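Side-chain contacts in regulatory protein E2 (Bovine papillomavirus type 1, PDB 2JEX), which probably regulates viral transcription and helps start viral DNA replication, binding DNA as a dimer and improving the DNA-site specificity of the E1 protein: residues I73-S78 with R108-G113; G88-S93 with N136-T141; N129-Y134 with G174-R179; G156-T161 with A165-Y170. The protein carries 1 engineered substitution. One frame throughout, in Å; residues are numbered along the deposited sequence.

Contact 1. Residues I73-S78 with R108-G113; sequences IEMQLS and RCFKKG
The carboxylate of E74 and the guanidinium of R108 meet with their chains crossing at about a right angle and their planes turned 42° apart, a twisted salt bridge with one close prong and one weak one. E74 OE2 lies 2.7 Å from R108 NE, whereas OE1 receives only a weak, bent bond from R108 NH2 at 3.0 Å. E74 gets there by stretching out from helix 62-83, CG anti to the backbone N (chi1 -179°) and the rest of the chain extended. Beside this polar pair, F110 points its ring edge-on at the helix. M75 CE touches F110 CE2 at 3.4 Å, near the ring plane, and S78 CB reaches F110 CE1 at 3.7 Å, again at the edge; with M75 SD 5.1 Å from the ring centre, this is a Met-aromatic contact. S78 turns its hydroxyl back to its own helix, where OG gives a hydrogen bond to E74 O (2.8 Å), an oxygen that S78 N meets from the opposite face. The helix thus packs on F110 of strand 110-120 and on R108 before it. E74 OE2 has a second partner in the hydroxyl of Y102, and the charge of R108 would probably favour an ionised carboxylate.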
loop_
_atom_site.group_PDB
_atom_site.type_symbol
_atom_site.label_atom_id
_atom_site.label_comp_id
_atom_site.label_asym_id
_atom_site.label_seq_id
_atom_site.Cartn_x
_atom_site.Cartn_y
_atom_site.Cartn_z
ATOM N N ILE A 73 -6.137 -0.762 12.445
ATOM C CA ILE A 73 -6.088 0.484 13.227
ATOM C C ILE A 73 -5.367 1.573 12.405
ATOM O O ILE A 73 -5.910 2.669 12.192
ATOM C CB ILE A 73 -5.400 0.261 14.609
ATOM C CG1 ILE A 73 -6.318 -0.536 15.547
ATOM C CG2 ILE A 73 -5.012 1.577 15.265
ATOM C CD1 ILE A 73 -5.619 -1.204 16.757
ATOM N N GLU A 74 -4.167 1.234 11.922
ATOM C CA GLU A 74 -3.339 2.135 11.121
ATOM C C GLU A 74 -4.036 2.641 9.856
ATOM O O GLU A 74 -3.914 3.825 9.507
ATOM C CB GLU A 74 -2.010 1.474 10.750
ATOM C CG GLU A 74 -1.106 2.378 9.951
ATOM C CD GLU A 74 0.310 1.868 9.843
ATOM O OE1 GLU A 74 0.590 0.747 10.327
ATOM O OE2 GLU A 74 1.147 2.597 9.266
ATOM N N MET A 75 -4.741 1.739 9.175
ATOM C CA MET A 75 -5.497 2.089 7.981
ATOM C C MET A 75 -6.673 2.993 8.338
ATOM O O MET A 75 -6.843 4.058 7.748
ATOM C CB MET A 75 -5.969 0.834 7.227
ATOM C CG MET A 75 -4.853 -0.013 6.614
ATOM S SD MET A 75 -3.733 0.844 5.470
ATOM C CE MET A 75 -4.624 0.642 3.924
ATOM N N GLN A 76 -7.459 2.581 9.323
ATOM C CA GLN A 76 -8.601 3.367 9.789
ATOM C C GLN A 76 -8.247 4.817 10.131
ATOM O O GLN A 76 -8.846 5.750 9.589
ATOM C CB GLN A 76 -9.248 2.713 11.002
ATOM C CG GLN A 76 -10.401 3.525 11.550
ATOM C CD GLN A 76 -10.912 3.036 12.894
ATOM O OE1 GLN A 76 -10.655 1.912 13.302
ATOM N NE2 GLN A 76 -11.675 3.881 13.571
ATOM N N LEU A 77 -7.284 4.986 11.043
ATOM C CA LEU A 77 -6.858 6.310 11.516
ATOM C C LEU A 77 -6.249 7.142 10.400
ATOM O O LEU A 77 -6.547 8.327 10.285
ATOM C CB LEU A 77 -5.880 6.192 12.693
ATOM C CG LEU A 77 -6.384 5.440 13.931
ATOM C CD1 LEU A 77 -5.356 5.450 15.055
ATOM C CD2 LEU A 77 -7.733 5.976 14.419
ATOM N N SER A 78 -5.418 6.507 9.573
ATOM C CA SER A 78 -4.795 7.167 8.424
ATOM C C SER A 78 -5.843 7.674 7.451
ATOM O O SER A 78 -5.797 8.833 7.026
ATOM C CB SER A 78 -3.818 6.231 7.704
ATOM O OG SER A 78 -2.630 6.054 8.459
ATOM N N ARG A 108 4.255 2.986 3.657
ATOM C CA ARG A 108 3.390 3.816 4.503
ATOM C C ARG A 108 2.847 5.078 3.817
ATOM O O ARG A 108 2.887 6.169 4.384
ATOM C CB ARG A 108 4.064 4.163 5.843
ATOM C CG ARG A 108 4.334 2.969 6.738
ATOM C CD ARG A 108 4.321 3.354 8.208
ATOM N NE ARG A 108 3.797 2.294 9.078
ATOM C CZ ARG A 108 4.039 0.987 8.946
ATOM N NH1 ARG A 108 4.831 0.527 7.980
ATOM N NH2 ARG A 108 3.496 0.132 9.800
ATOM N N CYS A 109 2.334 4.911 2.601
ATOM C CA CYS A 109 1.593 5.964 1.905
ATOM C C CYS A 109 0.579 5.360 0.936
ATOM O O CYS A 109 0.798 4.277 0.382
ATOM C CB CYS A 109 2.530 6.961 1.187
ATOM S SG CYS A 109 3.398 6.373 -0.308
ATOM N N PHE A 110 -0.534 6.061 0.740
ATOM C CA PHE A 110 -1.555 5.604 -0.189
ATOM C C PHE A 110 -1.190 6.020 -1.612
ATOM O O PHE A 110 -0.501 7.026 -1.821
ATOM C CB PHE A 110 -2.945 6.085 0.243
ATOM C CG PHE A 110 -3.320 5.657 1.644
ATOM C CD1 PHE A 110 -3.263 6.562 2.704
ATOM C CD2 PHE A 110 -3.698 4.340 1.910
ATOM C CE1 PHE A 110 -3.587 6.169 3.999
ATOM C CE2 PHE A 110 -4.031 3.935 3.212
ATOM C CZ PHE A 110 -3.974 4.846 4.259
ATOM N N LYS A 111 -1.615 5.219 -2.587
ATOM C CA LYS A 111 -1.110 5.352 -3.953
ATOM C C LYS A 111 -2.178 5.098 -5.005
ATOM O O LYS A 111 -2.897 4.105 -4.935
ATOM C CB LYS A 111 0.068 4.398 -4.199
ATOM C CG LYS A 111 1.058 4.263 -3.056
ATOM C CD LYS A 111 2.294 3.517 -3.509
ATOM C CE LYS A 111 2.966 2.746 -2.402
ATOM N NZ LYS A 111 2.910 3.369 -1.047
ATOM N N LYS A 112 -2.269 5.999 -5.983
ATOM C CA LYS A 112 -3.131 5.796 -7.153
ATOM C C LYS A 112 -2.361 6.051 -8.456
ATOM O O LYS A 112 -1.369 6.786 -8.465
ATOM C CB LYS A 112 -4.381 6.678 -7.078
ATOM C CG LYS A 112 -5.273 6.415 -5.851
ATOM C CD LYS A 112 -6.651 7.041 -5.987
ATOM C CE LYS A 112 -6.601 8.534 -5.726
ATOM N NZ LYS A 112 -7.940 9.106 -5.391
ATOM N N GLY A 113 -2.820 5.436 -9.544
ATOM C CA GLY A 113 -2.214 5.630 -10.861
ATOM C C GLY A 113 -1.015 4.724 -11.087
ATOM O O GLY A 113 0.125 5.178 -11.070
#

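Contact 2. Residues G88-S93 with N136-T141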
loop_
_atom_site.group_PDB
_atom_site.type_symbol
_atom_site.label_atom_id
_atom_site.label_comp_id
_atom_site.label_asym_id
_atom_site.label_seq_id
_atom_site.Cartn_x
_atom_site.Cartn_y
_atom_site.Cartn_z
ATOM N N GLY A 88 -9.668 13.954 0.422
ATOM C CA GLY A 88 -10.804 13.122 0.826
ATOM C C GLY A 88 -11.928 13.050 -0.194
ATOM O O GLY A 88 -12.629 12.036 -0.272
ATOM N N ASP A 89 -12.077 14.129 -0.972
ATOM C CA ASP A 89 -13.108 14.270 -2.013
ATOM C C ASP A 89 -12.922 13.314 -3.195
ATOM O O ASP A 89 -13.898 12.893 -3.827
ATOM C CB ASP A 89 -13.114 15.710 -2.556
ATOM C CG ASP A 89 -13.955 16.668 -1.719
ATOM O OD1 ASP A 89 -14.239 16.369 -0.536
ATOM O OD2 ASP A 89 -14.332 17.736 -2.260
ATOM N N GLU A 90 -11.660 13.008 -3.496
ATOM C CA GLU A 90 -11.264 12.175 -4.634
ATOM C C GLU A 90 -11.899 10.777 -4.595
ATOM O O GLU A 90 -12.333 10.327 -3.533
ATOM C CB GLU A 90 -9.734 12.041 -4.658
ATOM C CG GLU A 90 -8.975 13.367 -4.668
ATOM C CD GLU A 90 -7.466 13.188 -4.654
ATOM O OE1 GLU A 90 -6.750 14.202 -4.459
ATOM O OE2 GLU A 90 -6.991 12.041 -4.839
ATOM N N PRO A 91 -11.961 10.087 -5.751
ATOM C CA PRO A 91 -12.435 8.704 -5.728
ATOM C C PRO A 91 -11.361 7.754 -5.197
ATOM O O PRO A 91 -10.205 7.842 -5.603
ATOM C CB PRO A 91 -12.733 8.397 -7.204
ATOM C CG PRO A 91 -12.498 9.679 -7.959
ATOM C CD PRO A 91 -11.613 10.521 -7.115
ATOM N N TRP A 92 -11.752 6.866 -4.290
ATOM C CA TRP A 92 -10.850 5.888 -3.696
ATOM C C TRP A 92 -11.486 4.522 -3.790
ATOM O O TRP A 92 -12.582 4.311 -3.289
ATOM C CB TRP A 92 -10.578 6.216 -2.222
ATOM C CG TRP A 92 -9.738 7.428 -2.033
ATOM C CD1 TRP A 92 -10.171 8.721 -1.913
ATOM C CD2 TRP A 92 -8.311 7.475 -1.952
ATOM N NE1 TRP A 92 -9.103 9.567 -1.760
ATOM C CE2 TRP A 92 -7.947 8.831 -1.787
ATOM C CE3 TRP A 92 -7.300 6.501 -2.010
ATOM C CZ2 TRP A 92 -6.611 9.240 -1.673
ATOM C CZ3 TRP A 92 -5.969 6.909 -1.897
ATOM C CH2 TRP A 92 -5.641 8.267 -1.729
ATOM N N SER A 93 -10.797 3.590 -4.428
ATOM C CA SER A 93 -11.293 2.227 -4.512
ATOM C C SER A 93 -10.793 1.368 -3.343
ATOM O O SER A 93 -10.025 1.826 -2.476
ATOM C CB SER A 93 -10.886 1.604 -5.843
ATOM O OG SER A 93 -9.488 1.425 -5.871
ATOM N N ASN A 136 0.598 8.943 -8.302
ATOM C CA ASN A 136 0.031 9.754 -7.228
ATOM C C ASN A 136 0.239 9.112 -5.866
ATOM O O ASN A 136 -0.242 8.008 -5.606
ATOM C CB ASN A 136 -1.456 10.058 -7.494
ATOM C CG ASN A 136 -1.682 10.779 -8.832
ATOM O OD1 ASN A 136 -0.938 11.692 -9.195
ATOM N ND2 ASN A 136 -2.708 10.362 -9.564
ATOM N N LEU A 137 0.983 9.811 -5.013
ATOM C CA LEU A 137 1.331 9.320 -3.687
ATOM C C LEU A 137 0.859 10.305 -2.636
ATOM O O LEU A 137 1.102 11.508 -2.746
ATOM C CB LEU A 137 2.846 9.121 -3.550
ATOM C CG LEU A 137 3.634 8.247 -4.535
ATOM C CD1 LEU A 137 5.122 8.259 -4.189
ATOM C CD2 LEU A 137 3.109 6.826 -4.546
ATOM N N TYR A 138 0.188 9.780 -1.615
ATOM C CA TYR A 138 -0.355 10.599 -0.537
ATOM C C TYR A 138 0.326 10.232 0.782
ATOM O O TYR A 138 0.074 9.164 1.349
ATOM C CB TYR A 138 -1.873 10.420 -0.447
ATOM C CG TYR A 138 -2.594 10.649 -1.757
ATOM C CD1 TYR A 138 -2.665 9.638 -2.720
ATOM C CD2 TYR A 138 -3.204 11.874 -2.036
ATOM C CE1 TYR A 138 -3.318 9.840 -3.932
ATOM C CE2 TYR A 138 -3.868 12.087 -3.249
ATOM C CZ TYR A 138 -3.917 11.064 -4.189
ATOM O OH TYR A 138 -4.564 11.250 -5.380
ATOM N N MET A 139 1.197 11.124 1.253
ATOM C CA MET A 139 2.040 10.852 2.415
ATOM C C MET A 139 1.904 11.885 3.526
ATOM O O MET A 139 1.786 13.083 3.270
ATOM C CB MET A 139 3.512 10.691 2.003
ATOM C CG MET A 139 3.952 11.543 0.820
ATOM S SD MET A 139 5.505 10.988 0.067
ATOM C CE MET A 139 6.679 11.505 1.328
ATOM N N ARG A 140 1.914 11.398 4.763
ATOM C CA ARG A 140 1.854 12.261 5.928
ATOM C C ARG A 140 3.220 12.869 6.207
ATOM O O ARG A 140 4.214 12.155 6.363
ATOM C CB ARG A 140 1.334 11.506 7.160
ATOM C CG ARG A 140 0.963 12.430 8.328
ATOM C CD ARG A 140 0.169 11.717 9.418
ATOM N NE ARG A 140 0.993 10.797 10.208
ATOM C CZ ARG A 140 0.526 9.988 11.156
ATOM N NH1 ARG A 140 -0.771 9.966 11.446
ATOM N NH2 ARG A 140 1.360 9.192 11.817
ATOM N N THR A 141 3.249 14.199 6.232
ATOM C CA THR A 141 4.384 14.978 6.717
ATOM C C THR A 141 3.990 15.455 8.112
ATOM O O THR A 141 2.902 15.125 8.596
ATOM C CB THR A 141 4.654 16.202 5.799
ATOM O OG1 THR A 141 4.440 15.838 4.427
ATOM C CG2 THR A 141 6.084 16.718 5.963
#
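Y138 is met twice by the loop 88-93: its hydroxyl by the carboxylate of E90, its ring by the indole of W92. The distance from Y138 OH to E90 OE2 is 2.6 Å, but the geometry makes this a weak hydrogen bond, with carboxylate and ring planes 61° apart. E90 and Y138 approach from opposite directions, the glutamate running extended beyond CG (chi2 178°) to bring its end up to the phenol. On one face of the tyrosine, W92 stands edge-on in a T-shaped pair. Its CH2 corner sits 3.4 Å from Y138 CD1, toward the rim of the ring, and the two six-membered rings have centroids 4.9 Å apart. Further out, F87 and K112 help to position the partners, and both also reach Y138. W92 NE1 is held by the carbonyl of F87, whose own ring meets Y138 edge-to-face, while K112 makes a salt bridge with E90 OE2 and a cation-pi contact with W92. Backbone bonding to F110 keeps Y138 in strand 128-140, against which the loop between helices 62-83 and 99-103 is laid. E90 OE2 is therefore shared between a lysine and a phenol, and the ammonium charge would probably keep the carboxylate ionised.

Contact 3. Residues N129-Y134 with G174-R179; sequences NWYTVY and GDEAAR
At the edge of the Y131 ring, near its plane, sits E176 OE2, and the carboxylate that carries it is turned almost perpendicular to the ring, the two planes lying 85° apart. The phenol OH donates a hydrogen bond to that oxygen over 2.9 Å. It arrives on the anti side of OE2, 17° out of the carboxylate plane. The ring's own CE2 is 3.6 Å from E176 OE2, while the aliphatic part of the glutamate also closes in, with E176 CG only 3.3 Å from Y131 OH. Two side chains coming from opposite directions thus span the gap between strand 128-140 of the large antiparallel sheet and the short helix 173-180, whose backbones are held well apart: the nearest CA atoms, those of N129 and E176, are 9.0 Å from each other. Here, near the surface of the transactivation domain, the one hydrogen bond between segments 129-134 and 174-179 is this tyrosine-carboxylate bond. E176 folds back at chi2 (-58°), which brings its methylene chain alongside the phenol oxygen and leaves the carboxylate at the ring's edge. On the strand side, Y131 is paired through its backbone with V117, and its side chain touches V119 and the loop residue F121.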
loop_
_atom_site.group_PDB
_atom_site.type_symbol
_atom_site.label_atom_id
_atom_site.label_comp_id
_atom_site.label_asym_id
_atom_site.label_seq_id
_atom_site.Cartn_x
_atom_site.Cartn_y
_atom_site.Cartn_z
ATOM N N ASN A 129 13.606 -6.811 -15.958
ATOM C CA ASN A 129 12.783 -6.807 -14.756
ATOM C C ASN A 129 11.811 -5.643 -14.805
ATOM O O ASN A 129 12.061 -4.652 -15.487
ATOM C CB ASN A 129 13.638 -6.733 -13.491
ATOM C CG ASN A 129 13.009 -7.476 -12.306
ATOM O OD1 ASN A 129 13.478 -7.353 -11.182
ATOM N ND2 ASN A 129 11.949 -8.243 -12.558
ATOM N N TRP A 130 10.680 -5.778 -14.118
ATOM C CA TRP A 130 9.664 -4.742 -14.161
ATOM C C TRP A 130 9.181 -4.306 -12.783
ATOM O O TRP A 130 9.177 -5.085 -11.843
ATOM C CB TRP A 130 8.518 -5.098 -15.131
ATOM C CG TRP A 130 7.946 -6.490 -15.031
ATOM C CD1 TRP A 130 7.298 -7.029 -13.965
ATOM C CD2 TRP A 130 7.935 -7.500 -16.057
ATOM N NE1 TRP A 130 6.906 -8.316 -14.248
ATOM C CE2 TRP A 130 7.287 -8.631 -15.524
ATOM C CE3 TRP A 130 8.429 -7.562 -17.370
ATOM C CZ2 TRP A 130 7.097 -9.815 -16.259
ATOM C CZ3 TRP A 130 8.247 -8.750 -18.107
ATOM C CH2 TRP A 130 7.580 -9.855 -17.543
ATOM N N TYR A 131 8.838 -3.023 -12.674
ATOM C CA TYR A 131 8.504 -2.366 -11.403
ATOM C C TYR A 131 7.218 -1.568 -11.566
ATOM O O TYR A 131 7.048 -0.839 -12.548
ATOM C CB TYR A 131 9.649 -1.436 -10.966
ATOM C CG TYR A 131 11.007 -2.120 -10.975
ATOM C CD1 TYR A 131 11.743 -2.244 -12.152
ATOM C CD2 TYR A 131 11.537 -2.671 -9.810
ATOM C CE1 TYR A 131 12.969 -2.902 -12.169
ATOM C CE2 TYR A 131 12.760 -3.318 -9.819
ATOM C CZ TYR A 131 13.470 -3.426 -11.004
ATOM O OH TYR A 131 14.684 -4.066 -11.010
ATOM N N THR A 132 6.309 -1.709 -10.605
ATOM C CA THR A 132 5.054 -0.960 -10.606
ATOM C C THR A 132 5.267 0.361 -9.885
ATOM O O THR A 132 5.660 0.380 -8.716
ATOM C CB THR A 132 3.923 -1.762 -9.950
ATOM O OG1 THR A 132 3.775 -3.006 -10.643
ATOM C CG2 THR A 132 2.594 -0.995 -9.997
ATOM N N VAL A 133 5.034 1.457 -10.607
ATOM C CA VAL A 133 5.193 2.809 -10.071
ATOM C C VAL A 133 3.841 3.525 -10.059
ATOM O O VAL A 133 3.036 3.362 -10.971
ATOM C CB VAL A 133 6.246 3.616 -10.875
ATOM C CG1 VAL A 133 6.469 5.007 -10.277
ATOM C CG2 VAL A 133 7.560 2.861 -10.895
ATOM N N TYR A 134 3.600 4.306 -9.012
ATOM C CA TYR A 134 2.340 5.032 -8.846
ATOM C C TYR A 134 2.539 6.523 -9.079
ATOM O O TYR A 134 3.432 7.132 -8.495
ATOM C CB TYR A 134 1.717 4.731 -7.470
ATOM C CG TYR A 134 1.276 3.285 -7.353
ATOM C CD1 TYR A 134 2.126 2.308 -6.825
ATOM C CD2 TYR A 134 0.025 2.886 -7.811
ATOM C CE1 TYR A 134 1.732 0.972 -6.737
ATOM C CE2 TYR A 134 -0.376 1.554 -7.733
ATOM C CZ TYR A 134 0.482 0.603 -7.205
ATOM O OH TYR A 134 0.073 -0.714 -7.138
ATOM N N GLY A 174 21.043 0.871 -9.631
ATOM C CA GLY A 174 22.393 0.352 -9.500
ATOM C C GLY A 174 22.452 -0.818 -8.546
ATOM O O GLY A 174 23.286 -1.705 -8.710
ATOM N N ASP A 175 21.572 -0.813 -7.543
ATOM C CA ASP A 175 21.421 -1.951 -6.636
ATOM C C ASP A 175 20.719 -3.124 -7.336
ATOM O O ASP A 175 20.985 -4.281 -7.026
ATOM C CB ASP A 175 20.664 -1.555 -5.353
ATOM C CG ASP A 175 21.475 -0.613 -4.429
ATOM O OD1 ASP A 175 20.850 0.288 -3.827
ATOM O OD2 ASP A 175 22.715 -0.766 -4.286
ATOM N N GLU A 176 19.819 -2.825 -8.273
ATOM C CA GLU A 176 19.149 -3.862 -9.070
ATOM C C GLU A 176 20.107 -4.524 -10.061
ATOM O O GLU A 176 20.123 -5.749 -10.191
ATOM C CB GLU A 176 17.928 -3.292 -9.791
ATOM C CG GLU A 176 16.819 -2.805 -8.849
ATOM C CD GLU A 176 16.299 -3.891 -7.898
ATOM O OE1 GLU A 176 16.557 -3.785 -6.678
ATOM O OE2 GLU A 176 15.641 -4.848 -8.360
ATOM N N ALA A 177 20.927 -3.707 -10.730
ATOM C CA ALA A 177 21.915 -4.196 -11.684
ATOM C C ALA A 177 23.044 -5.004 -11.019
ATOM O O ALA A 177 23.687 -5.838 -11.661
ATOM C CB ALA A 177 22.487 -3.031 -12.494
ATOM N N ALA A 178 23.287 -4.745 -9.738
ATOM C CA ALA A 178 24.275 -5.498 -8.960
ATOM C C ALA A 178 23.782 -6.929 -8.719
ATOM O O ALA A 178 24.572 -7.828 -8.416
ATOM C CB ALA A 178 24.532 -4.808 -7.644
ATOM N N ARG A 179 22.470 -7.123 -8.844
ATOM C CA ARG A 179 21.862 -8.440 -8.702
ATOM C C ARG A 179 21.679 -9.131 -10.052
ATOM O O ARG A 179 21.964 -10.330 -10.174
ATOM C CB ARG A 179 20.502 -8.354 -7.997
ATOM C CG ARG A 179 20.518 -7.744 -6.599
ATOM C CD ARG A 179 19.122 -7.789 -5.969
ATOM N NE ARG A 179 18.727 -9.161 -5.630
ATOM C CZ ARG A 179 17.509 -9.542 -5.248
ATOM N NH1 ARG A 179 16.514 -8.660 -5.151
ATOM N NH2 ARG A 179 17.285 -10.822 -4.965
#

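Contact 4. Residues G156-T161 with A165-Y170; sequences GLYYCT and AGRIYY
A beta hairpin, strands 157-161 and 166-169, closes one edge of the seven-stranded antiparallel sheet of this transactivation domain. Its central rung is the hydrogen-bonded pair Y159 and I168: Y159 N reaches I168 O at 2.9 Å and I168 N reaches Y159 O at 2.7 Å, both fairly straight. Farther along, Y170 N bonds L157 O. The side chains on the two faces of the hairpin then pack across the strands. On one face, R167 lays its extended chain over the ring of Y158, with CD 3.4 Å from the ring centroid and only 10° off the normal, a CH-pi contact through the aliphatic part of the arginine; the guanidinium plane is turned 28° from the ring, and its NH1 pairs with D153. Y158 in turn presents its ring edge to the face of Y169 in an offset edge-to-face pair, centroids 5.7 Å apart, and sets its CB over the same ring. The Y169 hydroxyl is bonded to D153 as well, tying both neighbours of Y158 to one carboxylate. On the other face, I168 CB lies above the Y159 ring, 4.2 Å from its centroid. Y170, its CG placed between backbone N and carbonyl carbon (chi1 63°), swings its ring across the neighbouring strand, where L157 CB approaches one face and comes within 3.5 Å of Y170 CZ.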
loop_
_atom_site.group_PDB
_atom_site.type_symbol
_atom_site.label_atom_id
_atom_site.label_comp_id
_atom_site.label_asym_id
_atom_site.label_seq_id
_atom_site.Cartn_x
_atom_site.Cartn_y
_atom_site.Cartn_z
ATOM N N GLY A 156 17.009 5.560 -10.397
ATOM C CA GLY A 156 16.069 4.715 -9.697
ATOM C C GLY A 156 14.654 5.241 -9.711
ATOM O O GLY A 156 14.283 6.081 -10.535
ATOM N N LEU A 157 13.859 4.718 -8.794
ATOM C CA LEU A 157 12.501 5.177 -8.581
ATOM C C LEU A 157 12.547 6.206 -7.465
ATOM O O LEU A 157 13.303 6.060 -6.505
ATOM C CB LEU A 157 11.607 3.999 -8.223
ATOM C CG LEU A 157 11.737 2.731 -9.071
ATOM C CD1 LEU A 157 11.049 1.550 -8.368
ATOM C CD2 LEU A 157 11.132 2.940 -10.420
ATOM N N TYR A 158 11.752 7.257 -7.614
ATOM C CA TYR A 158 11.877 8.455 -6.789
ATOM C C TYR A 158 10.522 9.134 -6.683
ATOM O O TYR A 158 9.638 8.919 -7.520
ATOM C CB TYR A 158 12.870 9.440 -7.433
ATOM C CG TYR A 158 12.356 10.041 -8.729
ATOM C CD1 TYR A 158 11.481 11.132 -8.716
ATOM C CD2 TYR A 158 12.723 9.509 -9.965
ATOM C CE1 TYR A 158 10.985 11.672 -9.890
ATOM C CE2 TYR A 158 12.241 10.059 -11.163
ATOM C CZ TYR A 158 11.372 11.136 -11.112
ATOM O OH TYR A 158 10.878 11.692 -12.266
ATOM N N TYR A 159 10.380 9.973 -5.665
ATOM C CA TYR A 159 9.239 10.877 -5.559
ATOM C C TYR A 159 9.765 12.276 -5.300
ATOM O O TYR A 159 10.855 12.437 -4.747
ATOM C CB TYR A 159 8.272 10.431 -4.446
ATOM C CG TYR A 159 8.856 10.454 -3.044
ATOM C CD1 TYR A 159 9.443 9.312 -2.494
ATOM C CD2 TYR A 159 8.809 11.611 -2.264
ATOM C CE1 TYR A 159 9.981 9.318 -1.216
ATOM C CE2 TYR A 159 9.347 11.631 -0.981
ATOM C CZ TYR A 159 9.929 10.475 -0.462
ATOM O OH TYR A 159 10.463 10.481 0.808
ATOM N N CYS A 160 9.000 13.285 -5.703
ATOM C CA CYS A 160 9.370 14.672 -5.420
ATOM C C CYS A 160 8.322 15.431 -4.608
ATOM O O CYS A 160 7.116 15.211 -4.762
ATOM C CB CYS A 160 9.758 15.443 -6.692
ATOM S SG CYS A 160 9.095 14.806 -8.247
ATOM N N THR A 161 8.815 16.307 -3.733
ATOM C CA THR A 161 7.986 17.143 -2.858
ATOM C C THR A 161 8.564 18.558 -2.844
ATOM O O THR A 161 9.649 18.795 -3.386
ATOM C CB THR A 161 7.945 16.601 -1.404
ATOM O OG1 THR A 161 9.234 16.756 -0.793
ATOM C CG2 THR A 161 7.535 15.120 -1.362
ATOM N N ALA A 165 13.104 20.594 -2.314
ATOM C CA ALA A 165 12.939 20.439 -3.763
ATOM C C ALA A 165 14.015 19.579 -4.420
ATOM O O ALA A 165 15.210 19.878 -4.337
ATOM C CB ALA A 165 12.851 21.803 -4.439
ATOM N N GLY A 166 13.559 18.510 -5.069
ATOM C CA GLY A 166 14.427 17.540 -5.726
ATOM C C GLY A 166 13.789 16.161 -5.710
ATOM O O GLY A 166 12.815 15.925 -4.986
ATOM N N ARG A 167 14.335 15.255 -6.517
ATOM C CA ARG A 167 13.872 13.874 -6.561
ATOM C C ARG A 167 14.422 13.108 -5.367
ATOM O O ARG A 167 15.628 13.143 -5.103
ATOM C CB ARG A 167 14.319 13.208 -7.860
ATOM C CG ARG A 167 13.816 13.902 -9.110
ATOM C CD ARG A 167 14.158 13.104 -10.349
ATOM N NE ARG A 167 13.904 13.858 -11.574
ATOM C CZ ARG A 167 13.927 13.341 -12.800
ATOM N NH1 ARG A 167 14.176 12.048 -12.976
ATOM N NH2 ARG A 167 13.702 14.125 -13.856
ATOM N N ILE A 168 13.538 12.432 -4.637
ATOM C CA ILE A 168 13.958 11.617 -3.494
ATOM C C ILE A 168 13.784 10.132 -3.808
ATOM O O ILE A 168 12.666 9.633 -3.960
ATOM C CB ILE A 168 13.268 12.056 -2.172
ATOM C CG1 ILE A 168 13.730 13.472 -1.802
ATOM C CG2 ILE A 168 13.617 11.099 -1.028
ATOM C CD1 ILE A 168 12.686 14.330 -1.121
ATOM N N TYR A 169 14.915 9.442 -3.918
ATOM C CA TYR A 169 14.947 8.067 -4.396
ATOM C C TYR A 169 14.641 7.070 -3.297
ATOM O O TYR A 169 15.240 7.125 -2.221
ATOM C CB TYR A 169 16.303 7.756 -5.041
ATOM C CG TYR A 169 16.560 8.564 -6.298
ATOM C CD1 TYR A 169 16.190 8.073 -7.551
ATOM C CD2 TYR A 169 17.157 9.827 -6.230
ATOM C CE1 TYR A 169 16.407 8.811 -8.699
ATOM C CE2 TYR A 169 17.383 10.571 -7.375
ATOM C CZ TYR A 169 17.005 10.058 -8.606
ATOM O OH TYR A 169 17.230 10.789 -9.745
ATOM N N TYR A 170 13.693 6.175 -3.573
ATOM C CA TYR A 170 13.364 5.078 -2.660
ATOM C C TYR A 170 13.894 3.745 -3.187
ATOM O O TYR A 170 13.969 2.760 -2.455
ATOM C CB TYR A 170 11.859 5.023 -2.358
ATOM C CG TYR A 170 10.933 4.757 -3.534
ATOM C CD1 TYR A 170 10.601 3.451 -3.906
ATOM C CD2 TYR A 170 10.349 5.813 -4.242
ATOM C CE1 TYR A 170 9.736 3.202 -4.969
ATOM C CE2 TYR A 170 9.484 5.578 -5.313
ATOM C CZ TYR A 170 9.183 4.271 -5.664
ATOM O OH TYR A 170 8.330 4.023 -6.708
#

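All four contacts reach one antiparallel sheet of the transactivation domain. Contacts 1 and 2, centres 8 Å apart, pack helix 62-83 and the loop after it against the adjacent strands 110-120 and 128-140; their segments alternate along the chain, and they touch, K112 NZ bonding P91 O. Contact 3 uses the other end of strand 128-140, about 25 Å from contact 2 between centres. Contact 4, the hairpin at the sheet's edge, falls in sequence between the two segments of contact 3, and its centre lies about 15 Å away; V133 packs on L157 there, as M139 of contact 2 does on Y159. Strand 128-140 therefore runs from the helical part to the far end of the domain, linking the two.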